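PDB 3SQZ: putative hydroxymethylglutaryl-CoA synthase from Streptococcus mutans, which probably catalyses the condensation of acetyl-CoA with acetoacetyl-CoA to give hydroxymethylglutaryl-CoA, and binds coenzyme A. Local coordinates for residues S257-C265 and V286-N297. Numbering follows the deposited sequence. Where two conformers were deposited one is given.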
ATOM      1  N   SER A 257       4.254  -3.826  25.579  1.00 15.19           N
ATOM      2  CA  SER A 257       4.346  -2.381  25.584  0.58 16.29           C
ATOM      3  C   SER A 257       5.278  -1.935  24.480  1.00 14.39           C
ATOM      4  O   SER A 257       5.807  -2.755  23.726  1.00 14.69           O
ATOM      5  CB  SER A 257       4.823  -1.866  26.933  0.58 18.21           C
ATOM      6  OG  SER A 257       6.194  -2.151  27.092  0.58 18.18           O
ATOM      7  N   LEU A 258       5.422  -0.625  24.349  1.00 14.58           N
ATOM      8  CA  LEU A 258       6.225  -0.052  23.286  1.00 16.39           C
ATOM      9  C   LEU A 258       7.621  -0.668  23.278  1.00 17.69           C
ATOM     10  O   LEU A 258       8.188  -0.921  22.215  1.00 18.91           O
ATOM     11  CB  LEU A 258       6.321   1.467  23.465  1.00 17.86           C
ATOM     12  CG  LEU A 258       5.013   2.266  23.525  1.00 19.13           C
ATOM     13  CD1 LEU A 258       5.249   3.618  24.188  1.00 20.08           C
ATOM     14  CD2 LEU A 258       4.393   2.436  22.142  1.00 19.84           C
ATOM     15  N   THR A 259       8.166  -0.926  24.462  1.00 17.59           N
ATOM     16  CA  THR A 259       9.544  -1.394  24.580  1.00 19.85           C
ATOM     17  C   THR A 259       9.770  -2.822  24.068  1.00 18.52           C
ATOM     18  O   THR A 259      10.912  -3.268  23.955  1.00 20.49           O
ATOM     19  CB  THR A 259      10.062  -1.268  26.031  1.00 24.07           C
ATOM     20  OG1 THR A 259       9.149  -1.918  26.920  1.00 26.24           O
ATOM     21  CG2 THR A 259      10.201   0.202  26.439  1.00 26.10           C
ATOM     22  N   ASP A 260       8.696  -3.535  23.747  1.00 15.39           N
ATOM     23  CA  ASP A 260       8.844  -4.871  23.171  1.00 14.95           C
ATOM     24  C   ASP A 260       9.179  -4.835  21.684  1.00 13.75           C
ATOM     25  O   ASP A 260       9.529  -5.854  21.091  1.00 14.89           O
ATOM     26  CB  ASP A 260       7.582  -5.695  23.409  1.00 16.14           C
ATOM     27  CG  ASP A 260       7.380  -6.022  24.870  1.00 17.95           C
ATOM     28  OD1 ASP A 260       8.357  -6.457  25.514  1.00 20.92           O
ATOM     29  OD2 ASP A 260       6.261  -5.829  25.384  1.00 18.34           O
ATOM     30  N   PHE A 261       9.101  -3.648  21.090  1.00 13.19           N
ATOM     31  CA  PHE A 261       9.223  -3.512  19.645  1.00 13.08           C
ATOM     32  C   PHE A 261      10.410  -2.656  19.246  1.00 13.52           C
ATOM     33  O   PHE A 261      10.773  -1.716  19.949  1.00 16.49           O
ATOM     34  CB  PHE A 261       7.917  -2.955  19.084  1.00 13.77           C
ATOM     35  CG  PHE A 261       6.744  -3.819  19.406  1.00 13.27           C
ATOM     36  CD1 PHE A 261       6.509  -4.968  18.672  1.00 13.14           C
ATOM     37  CD2 PHE A 261       5.921  -3.535  20.484  1.00 13.92           C
ATOM     38  CE1 PHE A 261       5.456  -5.802  18.983  1.00 14.26           C
ATOM     39  CE2 PHE A 261       4.863  -4.366  20.799  1.00 14.52           C
ATOM     40  CZ  PHE A 261       4.634  -5.499  20.050  1.00 14.35           C
ATOM     41  N   ALA A 262      11.012  -2.997  18.112  1.00 11.73           N
ATOM     42  CA  ALA A 262      12.142  -2.250  17.582  1.00 11.78           C
ATOM     43  C   ALA A 262      11.689  -1.160  16.618  1.00 11.75           C
ATOM     44  O   ALA A 262      12.458  -0.250  16.313  1.00 12.27           O
ATOM     45  CB  ALA A 262      13.105  -3.195  16.886  1.00 12.98           C
ATOM     46  N   ALA A 263      10.452  -1.264  16.131  1.00 10.98           N
ATOM     47  CA  ALA A 263       9.901  -0.310  15.174  1.00 11.30           C
ATOM     48  C   ALA A 263       8.386  -0.402  15.199  1.00 10.90           C
ATOM     49  O   ALA A 263       7.814  -1.470  15.480  1.00 11.63           O
ATOM     50  CB  ALA A 263      10.413  -0.594  13.773  1.00 11.55           C
ATOM     51  N   PHE A 264       7.744   0.718  14.889  1.00 11.55           N
ATOM     52  CA  PHE A 264       6.293   0.779  14.732  1.00 12.67           C
ATOM     53  C   PHE A 264       5.999   1.332  13.342  1.00 12.91           C
ATOM     54  O   PHE A 264       6.550   2.370  12.966  1.00 15.87           O
ATOM     55  CB  PHE A 264       5.681   1.684  15.814  1.00 15.64           C
ATOM     56  CG  PHE A 264       4.337   1.206  16.341  1.00 18.53           C
ATOM     57  CD1 PHE A 264       3.243   1.104  15.496  1.00 19.29           C
ATOM     58  CD2 PHE A 264       4.164   0.881  17.685  1.00 19.96           C
ATOM     59  CE1 PHE A 264       2.009   0.662  15.969  1.00 19.74           C
ATOM     60  CE2 PHE A 264       2.931   0.446  18.169  1.00 20.97           C
ATOM     61  CZ  PHE A 264       1.846   0.343  17.312  1.00 19.55           C
ATOM     62  N   CYS A 265       5.162   0.635  12.574  1.00 11.34           N
ATOM     63  CA  CYS A 265       4.761   1.071  11.231  1.00 11.43           C
ATOM     64  C   CYS A 265       3.305   1.504  11.240  1.00 10.25           C
ATOM     65  O   CYS A 265       2.472   0.881  11.896  1.00 11.42           O
ATOM     66  CB  CYS A 265       4.928  -0.056  10.219  1.00 13.10           C
ATOM     67  SG  CYS A 265       6.636  -0.519   9.915  1.00 15.72           S
ATOM     68  N   VAL A 286       9.415   5.666  27.780  1.00 15.55           N
ATOM     69  CA  VAL A 286      10.326   4.866  26.966  1.00 15.09           C
ATOM     70  C   VAL A 286      11.763   5.311  27.275  1.00 15.79           C
ATOM     71  O   VAL A 286      12.030   6.510  27.338  1.00 16.12           O
ATOM     72  CB  VAL A 286      10.015   5.044  25.454  1.00 15.57           C
ATOM     73  CG1 VAL A 286      11.037   4.313  24.593  1.00 16.71           C
ATOM     74  CG2 VAL A 286       8.596   4.561  25.135  1.00 15.84           C
ATOM     75  N   PRO A 287      12.689   4.356  27.506  1.00 16.01           N
ATOM     76  CA  PRO A 287      14.086   4.756  27.739  1.00 16.48           C
ATOM     77  C   PRO A 287      14.647   5.538  26.558  1.00 15.71           C
ATOM     78  O   PRO A 287      14.256   5.308  25.413  1.00 15.37           O
ATOM     79  CB  PRO A 287      14.817   3.422  27.893  1.00 17.81           C
ATOM     80  CG  PRO A 287      13.765   2.472  28.368  1.00 18.50           C
ATOM     81  CD  PRO A 287      12.499   2.904  27.668  1.00 16.87           C
ATOM     82  N   SER A 288      15.580   6.439  26.835  1.00 17.10           N
ATOM     83  CA  SER A 288      16.095   7.345  25.814  0.73 17.81           C
ATOM     84  C   SER A 288      16.697   6.630  24.608  1.00 17.25           C
ATOM     85  O   SER A 288      16.505   7.060  23.469  1.00 17.37           O
ATOM     86  CB  SER A 288      17.106   8.321  26.415  0.73 19.71           C
ATOM     87  OG  SER A 288      16.451   9.270  27.238  0.73 21.45           O
ATOM     88  N   ASP A 289      17.422   5.543  24.844  1.00 17.18           N
ATOM     89  CA  ASP A 289      18.047   4.844  23.726  1.00 18.25           C
ATOM     90  C   ASP A 289      17.005   4.248  22.786  1.00 16.62           C
ATOM     91  O   ASP A 289      17.166   4.291  21.565  1.00 17.16           O
ATOM     92  CB  ASP A 289      19.079   3.804  24.193  1.00 20.96           C
ATOM     93  CG  ASP A 289      18.468   2.672  24.993  1.00 25.40           C
ATOM     94  OD1 ASP A 289      19.078   1.580  25.018  1.00 28.59           O
ATOM     95  OD2 ASP A 289      17.394   2.864  25.601  1.00 26.19           O
ATOM     96  N   LEU A 290      15.921   3.723  23.350  1.00 16.00           N
ATOM     97  CA  LEU A 290      14.848   3.188  22.530  1.00 15.61           C
ATOM     98  C   LEU A 290      14.055   4.304  21.863  1.00 14.91           C
ATOM     99  O   LEU A 290      13.608   4.143  20.731  1.00 15.28           O
ATOM    100  CB  LEU A 290      13.933   2.264  23.334  1.00 17.09           C
ATOM    101  CG  LEU A 290      12.813   1.601  22.522  1.00 20.76           C
ATOM    102  CD1 LEU A 290      13.366   0.821  21.335  1.00 22.18           C
ATOM    103  CD2 LEU A 290      11.976   0.697  23.408  1.00 21.36           C
ATOM    104  N   GLN A 291      13.874   5.437  22.541  1.00 14.88           N
ATOM    105  CA  GLN A 291      13.230   6.578  21.882  1.00 15.73           C
ATOM    106  C   GLN A 291      13.966   6.918  20.592  1.00 15.27           C
ATOM    107  O   GLN A 291      13.354   7.162  19.551  1.00 15.88           O
ATOM    108  CB  GLN A 291      13.227   7.815  22.784  1.00 16.67           C
ATOM    109  CG  GLN A 291      12.241   7.791  23.939  1.00 18.14           C
ATOM    110  CD  GLN A 291      12.327   9.055  24.786  1.00 19.59           C
ATOM    111  OE1 GLN A 291      12.538  10.156  24.266  1.00 21.28           O
ATOM    112  NE2 GLN A 291      12.185   8.901  26.096  1.00 19.46           N
ATOM    113  N   GLU A 292      15.290   6.959  20.674  1.00 15.30           N
ATOM    114  CA  GLU A 292      16.101   7.307  19.518  1.00 16.47           C
ATOM    115  C   GLU A 292      15.973   6.268  18.409  1.00 15.20           C
ATOM    116  O   GLU A 292      15.813   6.614  17.238  1.00 15.34           O
ATOM    117  CB  GLU A 292      17.563   7.457  19.929  1.00 17.96           C
ATOM    118  N   LYS A 293      16.049   4.993  18.781  1.00 14.91           N
ATOM    119  CA  LYS A 293      15.919   3.928  17.797  1.00 14.61           C
ATOM    120  C   LYS A 293      14.559   3.941  17.108  1.00 12.72           C
ATOM    121  O   LYS A 293      14.463   3.803  15.885  1.00 13.17           O
ATOM    122  CB  LYS A 293      16.152   2.564  18.428  1.00 17.39           C
ATOM    123  CG  LYS A 293      16.160   1.466  17.397  1.00 21.48           C
ATOM    124  CD  LYS A 293      16.948   0.272  17.864  1.00 25.00           C
ATOM    125  CE  LYS A 293      16.125  -0.581  18.796  1.00 26.92           C
ATOM    126  NZ  LYS A 293      16.772  -1.907  18.999  1.00 27.68           N
ATOM    127  N   LEU A 294      13.507   4.101  17.898  1.00 12.48           N
ATOM    128  CA  LEU A 294      12.166   4.113  17.336  1.00 11.96           C
ATOM    129  C   LEU A 294      11.979   5.301  16.396  1.00 12.16           C
ATOM    130  O   LEU A 294      11.325   5.187  15.360  1.00 12.16           O
ATOM    131  CB  LEU A 294      11.111   4.118  18.446  1.00 12.72           C
ATOM    132  CG  LEU A 294      10.981   2.813  19.239  1.00 13.71           C
ATOM    133  CD1 LEU A 294      10.173   3.008  20.511  1.00 15.54           C
ATOM    134  CD2 LEU A 294      10.383   1.707  18.378  1.00 15.03           C
ATOM    135  N   LYS A 295      12.567   6.441  16.745  1.00 12.44           N
ATOM    136  CA  LYS A 295      12.461   7.629  15.908  1.00 12.64           C
ATOM    137  C   LYS A 295      13.207   7.454  14.582  1.00 12.16           C
ATOM    138  O   LYS A 295      12.685   7.772  13.516  1.00 12.43           O
ATOM    139  CB  LYS A 295      12.977   8.862  16.654  1.00 15.38           C
ATOM    140  CG  LYS A 295      12.949  10.132  15.824  1.00 18.38           C
ATOM    141  CD  LYS A 295      11.548  10.453  15.340  1.00 22.39           C
ATOM    142  CE  LYS A 295      11.492  11.859  14.766  1.00 25.00           C
ATOM    143  NZ  LYS A 295      10.138  12.196  14.256  1.00 26.76           N
ATOM    144  N   VAL A 296      14.429   6.942  14.649  1.00 12.82           N
ATOM    145  CA  VAL A 296      15.203   6.683  13.443  1.00 13.40           C
ATOM    146  C   VAL A 296      14.470   5.684  12.547  1.00 11.42           C
ATOM    147  O   VAL A 296      14.439   5.835  11.321  1.00 11.95           O
ATOM    148  CB  VAL A 296      16.623   6.176  13.799  1.00 17.20           C
ATOM    149  CG1 VAL A 296      17.283   5.515  12.607  1.00 19.49           C
ATOM    150  CG2 VAL A 296      17.478   7.325  14.332  1.00 18.88           C
ATOM    151  N   ASN A 297      13.876   4.660  13.154  1.00 10.81           N
ATOM    152  CA  ASN A 297      13.125   3.678  12.379  1.00 10.61           C
ATOM    153  C   ASN A 297      11.845   4.264  11.797  1.00 10.00           C
ATOM    154  O   ASN A 297      11.474   3.943  10.662  1.00 10.49           O
ATOM    155  CB  ASN A 297      12.867   2.410  13.185  1.00 10.46           C
ATOM    156  CG  ASN A 297      14.117   1.565  13.336  1.00 10.74           C
ATOM    157  OD1 ASN A 297      14.204   0.682  14.207  1.00 13.06           O
ATOM    158  ND2 ASN A 297      15.104   1.841  12.503  1.00 10.39           N
TER
HETATM  159  O   HOH W   1       9.574   3.003  14.638  1.00 13.48           O
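L290 reaches from the first turn of helix 288-302 onto T259, and its methyl CD2 presses on the backbone there, 3.4 Å from T259 CA, tighter than usual van der Waals contact. The same methyl lies against T259 CG2, which also touches the ring carbon CD of P287, the N-cap residue of the helix. With CG anti to the backbone N (chi1 -177°), L290 sends its other methyl, CD1, to F261 O. Beside this group L258 and V286 cross at about a right angle, CD1 meeting CG2 at 3.6 Å. The amide of Q291 turns back on the V286 carbonyl, NE2 to O 2.7 Å and nearly straight, tying the start of the helix to the loop before it. One turn on, L294 CD2 sits 3.5 Å from A262 O and rests on the peptide leading into A263. In this thiolase-fold enzyme, strand 263-266 is an outermost strand, within this chain, of the mixed sheet, hydrogen-bonded on one side to strand 335-342; the axes of 263-265 and 288-297 come within 7.6 Å, their N-to-C directions 37° apart. As modelled, no direct hydrogen bond joins the two segments. A water does so instead, accepting from F264 N and donating to L294 O. Further along, N297 packs CB on A263 CB at 3.9 Å. As modelled, its OD1 accepts from N329 ND2 but also lies 2.9 Å from A262 O with no proton between the two acceptors, so which way round the amide sits is doubtful. L323 of helix 315-326 touches both A263 and N297.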